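Local structure of LEOA (4AUR) at residues 557-560 with 561-565; 280-283 with 284-288. The protein is a bacterial dynamin GTPase of enterotoxigenic Escherichia coli, which probably binds and hydrolyses GTP through a P-loop domain joined to a long helical stalk. All blocks are in the same frame, centred on the assembly; numbering follows the deposited sequence.

Contact 1: residues 557-560 with 561-565; sequences SLIQ and TQLAQ
Thr561 reaches back one helical turn to Ser557 and gives the same carbonyl two hydrogen bonds. Its backbone N lies 3.0 Å from Ser557 O, and its hydroxyl OG1 lies 2.9 Å from that same oxygen. The two donors arrive from opposite faces of the carbonyl plane, the hydroxyl standing 35° out of it. What puts OG1 there is its place beside the backbone N of Thr561 (chi1 -64°), which folds it back along the helix. The hydroxyl of Ser557 has its own acceptor, the carbonyl of Gln554. Two further i to i+4 backbone bonds continue the ladder: Leu563 N to Ile559 O at 3.2 Å and Ala564 N to Gln560 O at 2.8 Å. The Gln560 side chain bends at chi2 (-87°) and lies along the helix, with NE2 3.7 Å from Ala564 CB, a van der Waals contact. On the buried face, Ile559 CG2 meets Leu563 CD1 at 4.2 Å. All of this belongs to helix 547-567, near the C-terminal end of the model. Ile559, Gln562 and Leu563 lean on Met27 of helix 3-30, while Gln560 touches Ser290 and Leu293 of helix 275-343.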
loop_
_atom_site.group_PDB
_atom_site.type_symbol
_atom_site.label_atom_id
_atom_site.label_comp_id
_atom_site.label_asym_id
_atom_site.label_seq_id
_atom_site.Cartn_x
_atom_site.Cartn_y
_atom_site.Cartn_z
ATOM N N SER A 557 -7.647 8.196 -2.461
ATOM C CA SER A 557 -6.352 8.700 -2.065
ATOM C C SER A 557 -6.510 10.005 -1.284
ATOM O O SER A 557 -5.871 10.202 -0.259
ATOM C CB SER A 557 -5.444 8.900 -3.269
ATOM O OG SER A 557 -5.981 9.918 -4.091
ATOM N N LEU A 558 -7.363 10.877 -1.787
ATOM C CA LEU A 558 -7.728 12.079 -1.129
ATOM C C LEU A 558 -8.241 11.755 0.251
ATOM O O LEU A 558 -7.919 12.450 1.226
ATOM C CB LEU A 558 -8.829 12.769 -1.925
ATOM C CG LEU A 558 -8.557 13.162 -3.379
ATOM C CD1 LEU A 558 -9.806 13.690 -4.035
ATOM C CD2 LEU A 558 -7.487 14.214 -3.483
ATOM N N ILE A 559 -9.051 10.708 0.326
ATOM C CA ILE A 559 -9.556 10.217 1.585
ATOM C C ILE A 559 -8.474 9.687 2.537
ATOM O O ILE A 559 -8.483 10.031 3.719
ATOM C CB ILE A 559 -10.652 9.156 1.395
ATOM C CG1 ILE A 559 -11.875 9.784 0.719
ATOM C CG2 ILE A 559 -11.087 8.645 2.756
ATOM C CD1 ILE A 559 -12.971 8.804 0.444
ATOM N N GLN A 560 -7.542 8.877 2.039
ATOM C CA GLN A 560 -6.509 8.306 2.895
ATOM C C GLN A 560 -5.479 9.352 3.377
ATOM O O GLN A 560 -4.788 9.177 4.392
ATOM C CB GLN A 560 -5.824 7.182 2.155
ATOM C CG GLN A 560 -4.747 6.463 2.941
ATOM C CD GLN A 560 -3.397 7.115 2.824
ATOM O OE1 GLN A 560 -3.142 7.868 1.896
ATOM N NE2 GLN A 560 -2.524 6.823 3.753
ATOM N N THR A 561 -5.350 10.438 2.640
ATOM C CA THR A 561 -4.422 11.458 3.030
ATOM C C THR A 561 -4.884 12.005 4.362
ATOM O O THR A 561 -4.083 12.189 5.276
ATOM C CB THR A 561 -4.393 12.578 1.996
ATOM O OG1 THR A 561 -3.909 12.059 0.752
ATOM C CG2 THR A 561 -3.460 13.704 2.459
ATOM N N GLN A 562 -6.190 12.243 4.459
ATOM C CA GLN A 562 -6.832 12.706 5.683
ATOM C C GLN A 562 -6.747 11.676 6.799
ATOM O O GLN A 562 -6.472 11.998 7.906
ATOM C CB GLN A 562 -8.283 13.026 5.381
ATOM C CG GLN A 562 -9.062 13.659 6.517
ATOM C CD GLN A 562 -8.608 15.066 6.861
ATOM O OE1 GLN A 562 -9.000 15.591 7.895
ATOM N NE2 GLN A 562 -7.783 15.685 6.001
ATOM N N LEU A 563 -7.003 10.417 6.495
ATOM C CA LEU A 563 -6.881 9.358 7.489
ATOM C C LEU A 563 -5.470 9.298 8.030
ATOM O O LEU A 563 -5.273 9.173 9.235
ATOM C CB LEU A 563 -7.267 7.995 6.902
ATOM C CG LEU A 563 -8.766 7.784 6.681
ATOM C CD1 LEU A 563 -9.029 6.562 5.802
ATOM C CD2 LEU A 563 -9.496 7.663 8.016
ATOM N N ALA A 564 -4.478 9.388 7.159
ATOM C CA ALA A 564 -3.114 9.284 7.633
ATOM C C ALA A 564 -2.818 10.416 8.628
ATOM O O ALA A 564 -2.141 10.218 9.650
ATOM C CB ALA A 564 -2.142 9.290 6.472
ATOM N N GLN A 565 -3.345 11.595 8.322
ATOM C CA GLN A 565 -3.235 12.728 9.198
ATOM C C GLN A 565 -3.868 12.456 10.548
ATOM O O GLN A 565 -3.308 12.810 11.594
ATOM C CB GLN A 565 -3.877 13.940 8.556
ATOM C CG GLN A 565 -3.967 15.144 9.462
ATOM C CD GLN A 565 -4.304 16.414 8.702
ATOM O OE1 GLN A 565 -5.280 17.113 9.031
ATOM N NE2 GLN A 565 -3.501 16.727 7.675
#

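Contact 2: residues 280-283 with 284-288; sequences DIVI and QRVTL
With chi1 at -73°, Thr287 carries OG1 beside its own backbone N, and Ile283 holds CG2 anti to its N, beside the carbonyl carbon; these rotations bring hydroxyl and methyl to 4.0 Å between Thr287 OG1 and Ile283 CG2. The setting is a stretch of about two and a half turns of the long alpha-helix 275-343, within the dynamin-like helical domain. Ile283 O takes two hydrogen bonds from Thr287, from its N and from its OG1, which come from opposite faces of the carbonyl plane. Gln284 N bonds to Asp280 O at 3.0 Å, and the aliphatic part of the Gln284 side chain passes close by, with CG 3.3 Å from Asp280 O. Arg285 N and Val286 N bond to Ile281 O and Val282 O; each N also makes a weak bond to the carbonyl three residues back. The Arg285 side chain departs from this turn, and its NE bonds to Ser417 O. Val282 faces Leu21, Met24 and Leu25 of helix 3-30, whereas Ile283 and Thr287 touch Met567 of helix 547-567.

Along the buried side the two valines meet at an oblique angle through their methyl groups, Val282 CG1 lying 4.1 Å from Val286 CG2.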
loop_
_atom_site.group_PDB
_atom_site.type_symbol
_atom_site.label_atom_id
_atom_site.label_comp_id
_atom_site.label_asym_id
_atom_site.label_seq_id
_atom_site.Cartn_x
_atom_site.Cartn_y
_atom_site.Cartn_z
ATOM N N ASP A 280 -10.301 0.336 18.534
ATOM C CA ASP A 280 -9.427 -0.728 18.035
ATOM C C ASP A 280 -9.941 -1.163 16.685
ATOM O O ASP A 280 -9.162 -1.426 15.796
ATOM C CB ASP A 280 -9.331 -1.944 18.993
ATOM C CG ASP A 280 -8.466 -1.668 20.264
ATOM O OD1 ASP A 280 -7.663 -0.684 20.310
ATOM O OD2 ASP A 280 -8.613 -2.451 21.242
ATOM N N ILE A 281 -11.250 -1.244 16.531
ATOM C CA ILE A 281 -11.832 -1.646 15.255
ATOM C C ILE A 281 -11.591 -0.605 14.167
ATOM O O ILE A 281 -11.244 -0.950 13.049
ATOM C CB ILE A 281 -13.343 -1.949 15.376
ATOM C CG1 ILE A 281 -13.562 -3.265 16.116
ATOM C CG2 ILE A 281 -13.998 -2.072 14.016
ATOM C CD1 ILE A 281 -14.968 -3.401 16.689
ATOM N N VAL A 282 -11.772 0.663 14.484
ATOM C CA VAL A 282 -11.594 1.703 13.486
ATOM C C VAL A 282 -10.170 1.815 13.039
ATOM O O VAL A 282 -9.913 1.896 11.866
ATOM C CB VAL A 282 -12.069 3.056 14.005
ATOM C CG1 VAL A 282 -11.531 4.173 13.175
ATOM C CG2 VAL A 282 -13.577 3.114 13.968
ATOM N N ILE A 283 -9.231 1.809 13.968
ATOM C CA ILE A 283 -7.826 1.871 13.604
ATOM C C ILE A 283 -7.440 0.630 12.826
ATOM O O ILE A 283 -6.639 0.703 11.916
ATOM C CB ILE A 283 -6.936 2.052 14.831
ATOM C CG1 ILE A 283 -7.189 3.427 15.449
ATOM C CG2 ILE A 283 -5.469 1.962 14.471
ATOM C CD1 ILE A 283 -6.352 3.702 16.673
ATOM N N GLN A 284 -8.030 -0.501 13.144
ATOM C CA GLN A 284 -7.798 -1.696 12.328
ATOM C C GLN A 284 -8.256 -1.556 10.874
ATOM O O GLN A 284 -7.613 -2.038 9.991
ATOM C CB GLN A 284 -8.486 -2.922 12.918
ATOM C CG GLN A 284 -7.677 -3.701 13.943
ATOM C CD GLN A 284 -8.422 -4.965 14.388
ATOM O OE1 GLN A 284 -8.974 -5.713 13.549
ATOM N NE2 GLN A 284 -8.462 -5.201 15.711
ATOM N N ARG A 285 -9.378 -0.914 10.638
ATOM C CA ARG A 285 -9.949 -0.873 9.312
ATOM C C ARG A 285 -9.174 0.133 8.503
ATOM O O ARG A 285 -9.121 0.029 7.301
ATOM C CB ARG A 285 -11.436 -0.526 9.392
ATOM C CG ARG A 285 -12.206 -0.545 8.082
ATOM C CD ARG A 285 -12.318 -1.914 7.421
ATOM N NE ARG A 285 -12.941 -1.807 6.098
ATOM C CZ ARG A 285 -14.238 -1.999 5.826
ATOM N NH1 ARG A 285 -15.105 -2.329 6.775
ATOM N NH2 ARG A 285 -14.692 -1.865 4.575
ATOM N N VAL A 286 -8.546 1.091 9.165
ATOM C CA VAL A 286 -7.871 2.170 8.484
ATOM C C VAL A 286 -6.499 1.704 8.074
ATOM O O VAL A 286 -6.018 2.031 7.008
ATOM C CB VAL A 286 -7.676 3.362 9.427
ATOM C CG1 VAL A 286 -6.864 4.454 8.745
ATOM C CG2 VAL A 286 -9.009 3.908 9.901
ATOM N N THR A 287 -5.861 0.990 8.985
ATOM C CA THR A 287 -4.558 0.416 8.797
ATOM C C THR A 287 -4.633 -0.544 7.646
ATOM O O THR A 287 -3.804 -0.501 6.745
ATOM C CB THR A 287 -4.113 -0.296 10.071
ATOM O OG1 THR A 287 -3.771 0.696 11.047
ATOM C CG2 THR A 287 -2.901 -1.206 9.812
ATOM N N LEU A 288 -5.670 -1.365 7.663
ATOM C CA LEU A 288 -5.992 -2.277 6.574
ATOM C C LEU A 288 -6.346 -1.526 5.294
ATOM O O LEU A 288 -5.937 -1.908 4.202
ATOM C CB LEU A 288 -7.170 -3.174 6.982
ATOM C CG LEU A 288 -7.442 -4.399 6.101
ATOM C CD1 LEU A 288 -6.333 -5.430 6.258
ATOM C CD2 LEU A 288 -8.788 -5.042 6.420
#

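Contact 1 and contact 2 are short stretches of two different helices, 547-567 and 275-343; the centres of the two contacts lie about 14 Å apart, and they touch directly, Leu563 CB packing on Val286 CG1 at 4.0 Å. Both are partly buried, each with two buried apolar residues inside: Ile559 and Leu563 in one, Val282 and Val286 in the other. Helix 3-30 is their shared neighbour, so three helices meet here. Each stretch also has a threonine hydroxyl bonded to the carbonyl four residues back, on a more exposed side. Their outer chemistry differs: 557-565 carries neutral glutamines, whereas 280-288 bears Asp280 and Arg285, the arginine tied to Ser417.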